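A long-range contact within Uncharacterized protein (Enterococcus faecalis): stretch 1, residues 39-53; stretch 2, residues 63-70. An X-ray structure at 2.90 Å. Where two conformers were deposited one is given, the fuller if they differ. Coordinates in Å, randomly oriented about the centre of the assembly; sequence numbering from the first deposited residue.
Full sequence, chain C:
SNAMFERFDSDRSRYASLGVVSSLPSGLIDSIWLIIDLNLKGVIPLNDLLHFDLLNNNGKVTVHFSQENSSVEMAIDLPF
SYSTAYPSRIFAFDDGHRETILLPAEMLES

Stretch 1 (39-53) NLKGVIPLNDLLHFD
Stretch 2, residues 63-70: VHFSQENS

Stretch 1 leaves a helix at Leu40, turns through a loop and enters a strand at Leu49 that runs antiparallel to the strand beginning stretch 2, their N-to-C directions 157° apart. His51 pairs with Ser66, Phe52 with Phe65 and Asp53 with His64, at CA-CA distances of 5.3, 4.7 and 4.9 Å. His51 N donates to Ser66 O (2.9 Å) and Ser66 N to His51 O (3.1 Å); Asp53 N donates to His64 O (2.8 Å) and His64 N to Asp53 O (2.7 Å). Phe52 and Phe65 form the non-hydrogen-bonded pair between them, with Phe52 CA 3.2 Å from His64 O.

The main bump is the Phe65 ring (chi1 160°, chi2 69°), which fills a hollow lined by apolar side chains of stretch 1. Leu40 (chi1 m) covers one face, its CD2 3.9 Å from the Phe65 ring centroid and almost on the normal. Leu50 CG meets the ring edge at Phe65 CE1 (3.6 Å), while Ile44 CD1 approaches Phe65 CE2 at 4.0 Å. The Phe52 ring (chi1 m, chi2 -85°) lies oblique to that of Phe65, planes at 38° and centroids 5.6 Å apart; its CD1 packs against Val63 CG1 (3.6 Å).

Immediately after Ser66, Gln67 (chi1 p, chi2 t, chi3 -13°) extends its buried amide to the extended loop. Both ends of the amide are used: NE2 donates to Pro45 O (3.1 Å), and OE1 accepts from Asn47 N (2.8 Å). Asn47 (chi1 t) points toward stretch 2, bringing its ND2 to 2.8 Å from Glu68 O. A water bridges the backbones, donating to Leu49 O and accepting from Glu68 N.

On the opposite sheet face, His51, Asp53, His64 and Ser66 remain partly exposed, suiting their polarity. His51 (chi1 m) presents its ring edge to Glu68, CE1 to OE1 3.3 Å. Altogether 755 Å² is buried, both sides summed.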

# COMPACT_ATOMS: atom_id res chain seq x y z
N ASN C 39 -23.44 -11.45 -6.66
CA ASN C 39 -24.19 -12.35 -7.52
C ASN C 39 -23.60 -13.74 -7.75
O ASN C 39 -24.34 -14.65 -8.15
CB ASN C 39 -24.46 -11.71 -8.87
CG ASN C 39 -25.51 -10.65 -8.82
OD1 ASN C 39 -26.19 -10.43 -7.79
ND2 ASN C 39 -25.67 -9.97 -9.93
N LEU C 40 -22.31 -13.93 -7.54
CA LEU C 40 -21.74 -15.22 -7.89
C LEU C 40 -21.37 -16.03 -6.68
O LEU C 40 -21.89 -17.11 -6.49
CB LEU C 40 -20.61 -15.02 -8.85
CG LEU C 40 -21.05 -14.92 -10.34
CD1 LEU C 40 -22.49 -14.55 -10.55
CD2 LEU C 40 -20.16 -14.03 -11.18
N LYS C 41 -20.50 -15.52 -5.81
CA LYS C 41 -20.05 -16.38 -4.72
C LYS C 41 -21.23 -16.75 -3.90
O LYS C 41 -22.07 -15.91 -3.64
CB LYS C 41 -19.05 -15.71 -3.84
CG LYS C 41 -17.70 -15.61 -4.47
CD LYS C 41 -16.71 -15.11 -3.43
CE LYS C 41 -16.03 -16.27 -2.64
NZ LYS C 41 -16.50 -17.71 -2.81
N GLY C 42 -21.33 -18.00 -3.51
CA GLY C 42 -22.43 -18.42 -2.67
C GLY C 42 -23.62 -18.79 -3.53
O GLY C 42 -24.59 -19.40 -3.02
N VAL C 43 -23.54 -18.46 -4.82
CA VAL C 43 -24.66 -18.76 -5.71
C VAL C 43 -24.36 -19.93 -6.63
O VAL C 43 -25.14 -20.91 -6.67
CB VAL C 43 -25.16 -17.55 -6.52
CG1 VAL C 43 -26.37 -17.94 -7.43
CG2 VAL C 43 -25.54 -16.42 -5.58
N ILE C 44 -23.27 -19.85 -7.39
CA ILE C 44 -22.87 -20.97 -8.24
C ILE C 44 -21.38 -21.31 -7.99
O ILE C 44 -20.63 -20.45 -7.46
CB ILE C 44 -23.07 -20.64 -9.73
CG1 ILE C 44 -21.83 -19.89 -10.25
CG2 ILE C 44 -24.41 -19.94 -9.96
CD1 ILE C 44 -22.05 -18.60 -10.93
N PRO C 45 -20.92 -22.50 -8.45
CA PRO C 45 -19.52 -22.86 -8.30
C PRO C 45 -18.74 -22.03 -9.29
O PRO C 45 -19.26 -21.68 -10.35
CB PRO C 45 -19.47 -24.31 -8.75
CG PRO C 45 -20.74 -24.65 -9.27
CD PRO C 45 -21.67 -23.51 -9.21
N LEU C 46 -17.50 -21.70 -8.94
CA LEU C 46 -16.69 -20.80 -9.76
C LEU C 46 -15.45 -21.46 -10.31
O LEU C 46 -14.70 -22.15 -9.61
CB LEU C 46 -16.33 -19.57 -8.96
CG LEU C 46 -17.57 -18.72 -8.78
CD1 LEU C 46 -17.31 -17.55 -7.89
CD2 LEU C 46 -18.02 -18.25 -10.14
N ASN C 47 -15.28 -21.26 -11.60
CA ASN C 47 -14.09 -21.62 -12.32
C ASN C 47 -13.04 -20.65 -11.86
O ASN C 47 -13.37 -19.59 -11.37
CB ASN C 47 -14.40 -21.34 -13.78
CG ASN C 47 -13.55 -22.11 -14.73
OD1 ASN C 47 -12.37 -21.79 -14.96
ND2 ASN C 47 -14.17 -23.11 -15.38
N ASP C 48 -11.78 -20.95 -12.00
CA ASP C 48 -10.81 -19.98 -11.54
C ASP C 48 -10.64 -18.88 -12.55
O ASP C 48 -9.86 -17.98 -12.34
CB ASP C 48 -9.47 -20.64 -11.27
CG ASP C 48 -8.82 -21.19 -12.53
OD1 ASP C 48 -9.31 -20.89 -13.64
OD2 ASP C 48 -7.80 -21.91 -12.43
N LEU C 49 -11.34 -18.98 -13.67
CA LEU C 49 -11.26 -17.93 -14.68
C LEU C 49 -12.64 -17.58 -15.22
O LEU C 49 -13.43 -18.46 -15.54
CB LEU C 49 -10.36 -18.34 -15.80
CG LEU C 49 -10.36 -17.36 -16.97
CD1 LEU C 49 -9.41 -16.22 -16.73
CD2 LEU C 49 -9.90 -18.18 -18.15
N LEU C 50 -12.92 -16.28 -15.27
CA LEU C 50 -14.28 -15.77 -15.44
C LEU C 50 -14.34 -14.78 -16.58
O LEU C 50 -13.55 -13.82 -16.59
CB LEU C 50 -14.67 -15.08 -14.17
CG LEU C 50 -15.45 -15.86 -13.12
CD1 LEU C 50 -14.99 -17.24 -12.91
CD2 LEU C 50 -15.39 -15.10 -11.85
N HIS C 51 -15.25 -14.99 -17.53
CA HIS C 51 -15.37 -14.10 -18.69
C HIS C 51 -16.43 -13.05 -18.38
O HIS C 51 -17.51 -13.37 -17.87
CB HIS C 51 -15.80 -14.85 -19.95
CG HIS C 51 -14.89 -15.99 -20.34
ND1 HIS C 51 -14.37 -16.91 -19.44
CD2 HIS C 51 -14.46 -16.41 -21.57
CE1 HIS C 51 -13.66 -17.83 -20.08
NE2 HIS C 51 -13.70 -17.55 -21.37
N PHE C 52 -16.14 -11.79 -18.67
CA PHE C 52 -17.19 -10.78 -18.64
C PHE C 52 -17.23 -9.99 -19.92
O PHE C 52 -16.27 -9.33 -20.24
CB PHE C 52 -16.95 -9.83 -17.50
CG PHE C 52 -16.98 -10.48 -16.15
CD1 PHE C 52 -18.18 -10.66 -15.49
CD2 PHE C 52 -15.81 -10.88 -15.52
CE1 PHE C 52 -18.20 -11.24 -14.24
CE2 PHE C 52 -15.84 -11.47 -14.31
CZ PHE C 52 -17.03 -11.65 -13.66
N ASP C 53 -18.33 -10.06 -20.67
CA ASP C 53 -18.50 -9.14 -21.78
C ASP C 53 -19.21 -7.86 -21.32
O ASP C 53 -20.23 -7.93 -20.60
CB ASP C 53 -19.27 -9.78 -22.91
CG ASP C 53 -18.57 -11.00 -23.47
OD1 ASP C 53 -19.16 -12.14 -23.40
OD2 ASP C 53 -17.44 -10.83 -23.98
N VAL C 63 -23.12 -6.18 -18.34
CA VAL C 63 -22.11 -7.18 -18.24
C VAL C 63 -22.76 -8.54 -18.43
O VAL C 63 -23.65 -8.92 -17.66
CB VAL C 63 -21.46 -7.11 -16.86
CG1 VAL C 63 -20.45 -8.20 -16.71
CG2 VAL C 63 -20.79 -5.78 -16.68
N HIS C 64 -22.32 -9.24 -19.46
CA HIS C 64 -22.66 -10.62 -19.62
C HIS C 64 -21.55 -11.38 -18.93
O HIS C 64 -20.37 -11.09 -19.14
CB HIS C 64 -22.67 -11.00 -21.09
CG HIS C 64 -23.09 -12.41 -21.33
ND1 HIS C 64 -24.40 -12.82 -21.24
CD2 HIS C 64 -22.37 -13.51 -21.66
CE1 HIS C 64 -24.47 -14.11 -21.51
NE2 HIS C 64 -23.25 -14.55 -21.76
N PHE C 65 -21.94 -12.33 -18.09
CA PHE C 65 -20.98 -13.26 -17.47
C PHE C 65 -21.08 -14.67 -18.03
O PHE C 65 -22.19 -15.15 -18.32
CB PHE C 65 -21.19 -13.33 -15.96
CG PHE C 65 -20.60 -14.55 -15.31
CD1 PHE C 65 -19.22 -14.72 -15.23
CD2 PHE C 65 -21.43 -15.55 -14.81
CE1 PHE C 65 -18.67 -15.87 -14.64
CE2 PHE C 65 -20.89 -16.71 -14.21
CZ PHE C 65 -19.51 -16.87 -14.12
N SER C 66 -19.94 -15.35 -18.15
CA SER C 66 -19.93 -16.78 -18.42
C SER C 66 -18.60 -17.35 -17.99
O SER C 66 -17.70 -16.59 -17.65
CB SER C 66 -20.17 -17.08 -19.92
OG SER C 66 -19.15 -16.56 -20.76
N GLN C 67 -18.48 -18.68 -17.99
CA GLN C 67 -17.26 -19.41 -17.68
C GLN C 67 -17.23 -20.73 -18.45
O GLN C 67 -18.28 -21.25 -18.83
CB GLN C 67 -17.12 -19.65 -16.16
CG GLN C 67 -18.23 -20.47 -15.50
CD GLN C 67 -18.11 -20.54 -13.98
OE1 GLN C 67 -17.09 -20.20 -13.41
NE2 GLN C 67 -19.17 -21.00 -13.33
N GLU C 68 -16.01 -21.21 -18.70
CA GLU C 68 -15.72 -22.52 -19.31
C GLU C 68 -16.33 -23.60 -18.41
O GLU C 68 -16.35 -23.44 -17.18
CB GLU C 68 -14.19 -22.73 -19.40
CG GLU C 68 -13.41 -21.85 -20.43
CD GLU C 68 -12.02 -21.33 -19.91
OE1 GLU C 68 -11.51 -20.33 -20.49
OE2 GLU C 68 -11.45 -21.87 -18.94
N ASN C 69 -16.85 -24.67 -19.02
CA ASN C 69 -17.40 -25.81 -18.24
C ASN C 69 -18.63 -25.49 -17.44
O ASN C 69 -18.80 -26.03 -16.34
CB ASN C 69 -16.37 -26.38 -17.25
CG ASN C 69 -15.28 -27.13 -17.92
OD1 ASN C 69 -15.41 -27.53 -19.08
ND2 ASN C 69 -14.18 -27.32 -17.20
N SER C 70 -19.48 -24.60 -17.94
CA SER C 70 -20.68 -24.29 -17.20
C SER C 70 -21.71 -23.69 -18.10
O SER C 70 -21.38 -23.02 -19.07
CB SER C 70 -20.37 -23.38 -16.02
OG SER C 70 -21.57 -22.86 -15.46
O HOH W 1 -13.99 -19.86 -17.89